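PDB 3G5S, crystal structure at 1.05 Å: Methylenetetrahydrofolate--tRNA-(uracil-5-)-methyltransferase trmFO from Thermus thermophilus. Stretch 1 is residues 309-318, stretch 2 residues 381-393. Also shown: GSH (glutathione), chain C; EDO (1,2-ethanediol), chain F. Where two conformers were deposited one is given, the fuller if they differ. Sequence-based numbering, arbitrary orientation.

Stretch 1 (309-318) RNTYLNAPRL
Stretch 2 381-393: YLATANPEGFQPM

Contact between residues 309-318 and 381-393 of trmFO, burying 582 Å² in all. Stretch 1 runs as a strand (309-313), then turns at Asn 314 into a helix (315-318); stretch 2 leaves a helix after Thr 384 and passes through a type II turn, Pro 387 to Phe 390, with Gly 389 at positive phi (67°). The strand end and the turn that follows pair in opposite order (Tyr 312 with Pro 392, CA-CA 7.7 Å; Asn 314 with Phe 390, CA-CA 6.1 Å), whereas Ala 315 and Pro 316 lie by Leu 382 and Ala 383 in the same order (CA-CA 5.4 Å and 4.4 Å).

Two hydrogen bonds cross the contact. Tyr 312 (chi1 71°, p; chi2 -77°) donates from OH to Phe 390 O at 2.7 Å, and the same OH accepts from glutathione N1 at 2.9 Å, so the hydroxyl is used both ways. Phe 390 O takes a second donor, ethanediol O1, at 2.8 Å. Gln 391 NE2 lies 3.3 Å from Tyr 312 OH, but the angle is poor; it gives weak bonds to Gly 389 O (3.3 Å) and glutathione OE1 (2.8 Å). Asn 314 (chi1 -166°, t; chi2 -51°) spends both ends of its amide: ND2 donates to Pro 387 O at 2.9 Å (165°) and to ethanediol O2 at 3.1 Å, while OD1 caps the helix by accepting from Arg 317 N at 3.2 Å. Pro 387 O also accepts Phe 390 N at 3.3 Å, closing the turn. Leu 382 O comes within 3.0 Å of Pro 316 N, which has no hydrogen to give. Water 1 bridges Arg 317 NH1 (3.0 Å) and Glu 388 OE1 (2.7 Å).

Prolines cover the rings: Pro 392 CG sits 3.8 Å from the Tyr 312 ring centroid, 1° off its normal, and Pro 316 CD 3.5 Å from that of Phe 390 (chi1 172°, t; chi2 77°), 11° off.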

# COMPACT_ATOMS: atom_id res chain seq x y z
N ARG A 309 6.97 10.54 -6.02
CA ARG A 309 7.57 9.67 -7.00
C ARG A 309 7.48 8.23 -6.50
O ARG A 309 7.94 7.92 -5.40
CB ARG A 309 9.02 10.08 -7.21
CG ARG A 309 9.84 9.11 -8.01
CD ARG A 309 9.62 9.29 -9.49
NE ARG A 309 10.51 8.40 -10.22
CZ ARG A 309 10.20 7.15 -10.54
NH1 ARG A 309 9.02 6.66 -10.21
NH2 ARG A 309 11.07 6.40 -11.20
N ASN A 310 6.88 7.36 -7.30
CA ASN A 310 6.54 6.01 -6.86
C ASN A 310 6.11 5.19 -8.06
O ASN A 310 5.00 5.35 -8.55
CB ASN A 310 5.39 6.09 -5.84
CG ASN A 310 5.09 4.76 -5.15
OD1 ASN A 310 5.70 4.41 -4.13
ND2 ASN A 310 4.12 4.02 -5.68
N THR A 311 7.00 4.33 -8.55
CA THR A 311 6.64 3.42 -9.64
C THR A 311 5.86 2.23 -9.11
O THR A 311 6.30 1.56 -8.18
CB THR A 311 7.89 2.93 -10.36
OG1 THR A 311 8.50 4.05 -11.01
CG2 THR A 311 7.52 1.91 -11.42
N TYR A 312 4.71 1.98 -9.72
CA TYR A 312 3.89 0.85 -9.31
C TYR A 312 2.95 0.41 -10.43
O TYR A 312 2.63 1.18 -11.33
CB TYR A 312 3.12 1.15 -8.01
CG TYR A 312 2.00 2.17 -8.18
CD1 TYR A 312 2.28 3.53 -8.27
CD2 TYR A 312 0.68 1.76 -8.24
CE1 TYR A 312 1.26 4.45 -8.43
CE2 TYR A 312 -0.35 2.68 -8.40
CZ TYR A 312 -0.05 4.03 -8.50
OH TYR A 312 -1.05 4.96 -8.66
N LEU A 313 2.51 -0.83 -10.33
CA LEU A 313 1.59 -1.44 -11.28
C LEU A 313 0.13 -1.30 -10.88
O LEU A 313 -0.21 -1.18 -9.70
CB LEU A 313 1.90 -2.93 -11.39
CG LEU A 313 3.28 -3.26 -11.94
CD1 LEU A 313 3.59 -4.72 -11.72
CD2 LEU A 313 3.37 -2.90 -13.43
N ASN A 314 -0.74 -1.35 -11.89
CA ASN A 314 -2.16 -1.43 -11.65
C ASN A 314 -2.50 -2.84 -11.21
O ASN A 314 -2.79 -3.71 -12.03
CB ASN A 314 -2.95 -1.03 -12.89
CG ASN A 314 -4.40 -0.77 -12.58
OD1 ASN A 314 -5.05 -1.59 -11.94
ND2 ASN A 314 -4.90 0.40 -12.98
N ALA A 315 -2.43 -3.07 -9.91
CA ALA A 315 -2.63 -4.41 -9.38
C ALA A 315 -3.99 -5.00 -9.74
O ALA A 315 -4.06 -6.15 -10.15
CB ALA A 315 -2.38 -4.45 -7.87
N PRO A 316 -5.09 -4.23 -9.61
CA PRO A 316 -6.37 -4.88 -9.92
C PRO A 316 -6.47 -5.34 -11.37
O PRO A 316 -7.14 -6.34 -11.64
CB PRO A 316 -7.40 -3.78 -9.61
CG PRO A 316 -6.73 -2.88 -8.64
CD PRO A 316 -5.27 -2.91 -8.97
N ARG A 317 -5.81 -4.64 -12.29
CA ARG A 317 -5.85 -5.05 -13.68
C ARG A 317 -4.88 -6.19 -13.99
O ARG A 317 -5.12 -6.96 -14.91
CB ARG A 317 -5.53 -3.86 -14.60
CG ARG A 317 -6.60 -2.78 -14.62
CD ARG A 317 -7.98 -3.32 -15.02
NE ARG A 317 -8.00 -3.90 -16.36
CZ ARG A 317 -8.21 -3.21 -17.47
NH1 ARG A 317 -8.41 -1.90 -17.42
NH2 ARG A 317 -8.22 -3.83 -18.65
N LEU A 318 -3.78 -6.28 -13.25
CA LEU A 318 -2.68 -7.17 -13.62
C LEU A 318 -2.44 -8.38 -12.72
O LEU A 318 -1.91 -9.38 -13.20
CB LEU A 318 -1.37 -6.40 -13.71
CG LEU A 318 -1.30 -5.30 -14.78
CD1 LEU A 318 0.08 -4.66 -14.76
CD2 LEU A 318 -1.64 -5.83 -16.17
N TYR A 381 -7.42 -6.74 -1.53
CA TYR A 381 -7.66 -5.38 -2.00
C TYR A 381 -6.90 -5.11 -3.31
O TYR A 381 -7.47 -4.60 -4.27
CB TYR A 381 -7.28 -4.34 -0.93
CG TYR A 381 -7.49 -2.91 -1.38
CD1 TYR A 381 -8.70 -2.26 -1.13
CD2 TYR A 381 -6.49 -2.21 -2.03
CE1 TYR A 381 -8.90 -0.95 -1.54
CE2 TYR A 381 -6.69 -0.90 -2.46
CZ TYR A 381 -7.90 -0.27 -2.19
OH TYR A 381 -8.15 1.03 -2.58
N LEU A 382 -5.62 -5.47 -3.35
CA LEU A 382 -4.83 -5.29 -4.57
C LEU A 382 -5.52 -5.90 -5.78
O LEU A 382 -5.51 -5.32 -6.88
CB LEU A 382 -3.43 -5.89 -4.42
CG LEU A 382 -2.49 -5.26 -3.39
CD1 LEU A 382 -1.16 -6.01 -3.38
CD2 LEU A 382 -2.29 -3.76 -3.63
N ALA A 383 -6.11 -7.07 -5.59
CA ALA A 383 -6.67 -7.82 -6.70
C ALA A 383 -8.05 -7.33 -7.11
O ALA A 383 -8.46 -7.55 -8.25
CB ALA A 383 -6.73 -9.30 -6.36
N THR A 384 -8.77 -6.67 -6.19
CA THR A 384 -10.19 -6.37 -6.41
C THR A 384 -10.58 -4.90 -6.29
O THR A 384 -11.75 -4.56 -6.46
CB THR A 384 -11.09 -7.20 -5.46
OG1 THR A 384 -10.84 -6.82 -4.10
CG2 THR A 384 -10.83 -8.70 -5.62
N ALA A 385 -9.62 -4.03 -6.00
CA ALA A 385 -9.93 -2.62 -5.84
C ALA A 385 -10.34 -1.99 -7.17
O ALA A 385 -10.15 -2.56 -8.24
CB ALA A 385 -8.75 -1.87 -5.24
N ASN A 386 -10.93 -0.80 -7.08
CA ASN A 386 -11.27 -0.00 -8.25
C ASN A 386 -10.03 0.21 -9.12
O ASN A 386 -9.05 0.78 -8.66
CB ASN A 386 -11.82 1.34 -7.76
CG ASN A 386 -12.52 2.13 -8.85
OD1 ASN A 386 -12.18 2.02 -10.03
ND2 ASN A 386 -13.48 2.95 -8.45
N PRO A 387 -10.05 -0.25 -10.39
CA PRO A 387 -8.84 -0.17 -11.21
C PRO A 387 -8.60 1.21 -11.81
O PRO A 387 -7.47 1.54 -12.21
CB PRO A 387 -9.11 -1.18 -12.33
CG PRO A 387 -10.61 -1.20 -12.46
CD PRO A 387 -11.15 -0.98 -11.07
N GLU A 388 -9.65 2.02 -11.90
CA GLU A 388 -9.54 3.31 -12.55
C GLU A 388 -8.81 4.28 -11.63
O GLU A 388 -9.32 4.64 -10.57
CB GLU A 388 -10.93 3.84 -12.90
CG GLU A 388 -11.71 2.91 -13.82
CD GLU A 388 -10.98 2.64 -15.12
OE1 GLU A 388 -11.03 1.48 -15.59
OE2 GLU A 388 -10.37 3.57 -15.67
N GLY A 389 -7.62 4.70 -12.03
CA GLY A 389 -6.81 5.56 -11.18
C GLY A 389 -6.31 4.86 -9.92
O GLY A 389 -6.10 5.51 -8.89
N PHE A 390 -6.12 3.55 -9.99
CA PHE A 390 -5.65 2.78 -8.85
C PHE A 390 -4.41 3.40 -8.22
O PHE A 390 -3.46 3.75 -8.92
CB PHE A 390 -5.34 1.33 -9.26
CG PHE A 390 -4.68 0.53 -8.18
CD1 PHE A 390 -5.42 0.04 -7.11
CD2 PHE A 390 -3.32 0.28 -8.22
CE1 PHE A 390 -4.81 -0.68 -6.11
CE2 PHE A 390 -2.71 -0.44 -7.22
CZ PHE A 390 -3.46 -0.92 -6.16
N GLN A 391 -4.46 3.54 -6.89
CA GLN A 391 -3.38 4.09 -6.06
C GLN A 391 -2.88 3.03 -5.08
O GLN A 391 -3.60 2.07 -4.78
CB GLN A 391 -3.88 5.30 -5.25
CG GLN A 391 -4.31 6.50 -6.08
CD GLN A 391 -3.17 7.11 -6.86
OE1 GLN A 391 -2.11 7.42 -6.31
NE2 GLN A 391 -3.37 7.28 -8.15
N PRO A 392 -1.66 3.19 -4.55
CA PRO A 392 -1.13 2.18 -3.62
C PRO A 392 -1.84 2.13 -2.28
O PRO A 392 -2.48 3.10 -1.85
CB PRO A 392 0.33 2.60 -3.42
CG PRO A 392 0.64 3.50 -4.62
CD PRO A 392 -0.65 4.21 -4.89
N MSE A 393 -1.70 1.00 -1.60
CA MSE A 393 -2.38 0.75 -0.33
C MSE A 393 -1.41 0.32 0.76
O MSE A 393 -0.50 -0.49 0.51
CB MSE A 393 -3.45 -0.32 -0.54
CG MSE A 393 -4.31 -0.61 0.68
SE MSE A 393 -5.11 0.99 1.46
CE MSE A 393 -5.92 1.71 -0.15
N1 GSH C . -1.15 7.59 -9.95
CA1 GSH C . -1.89 7.01 -11.06
C1 GSH C . -1.42 7.51 -12.41
O11 GSH C . -0.29 8.34 -12.47
O12 GSH C . -1.81 6.99 -13.40
CB1 GSH C . -3.40 7.07 -10.90
CG1 GSH C . -4.10 8.36 -11.32
CD1 GSH C . -3.88 9.61 -10.47
OE1 GSH C . -3.04 9.68 -9.63
N2 GSH C . -4.77 10.72 -10.71
CA2 GSH C . -4.71 11.89 -9.89
C2 GSH C . -5.88 11.98 -8.91
O2 GSH C . -6.91 12.44 -9.27
CB2 GSH C . -4.63 13.09 -10.82
SG2 GSH C . -4.30 14.69 -10.05
N3 GSH C . -5.56 11.94 -7.50
CA3 GSH C . -6.60 12.19 -6.53
C3 GSH C . -7.59 11.05 -6.35
O31 GSH C . -8.74 11.23 -6.11
O32 GSH C . -7.14 9.80 -6.75
C1 EDO F . -1.90 2.71 -11.80
O1 EDO F . -3.05 3.55 -11.64
C2 EDO F . -1.53 2.70 -13.28
O2 EDO F . -2.62 2.15 -14.02
O HOH W 1 -8.48 0.47 -15.56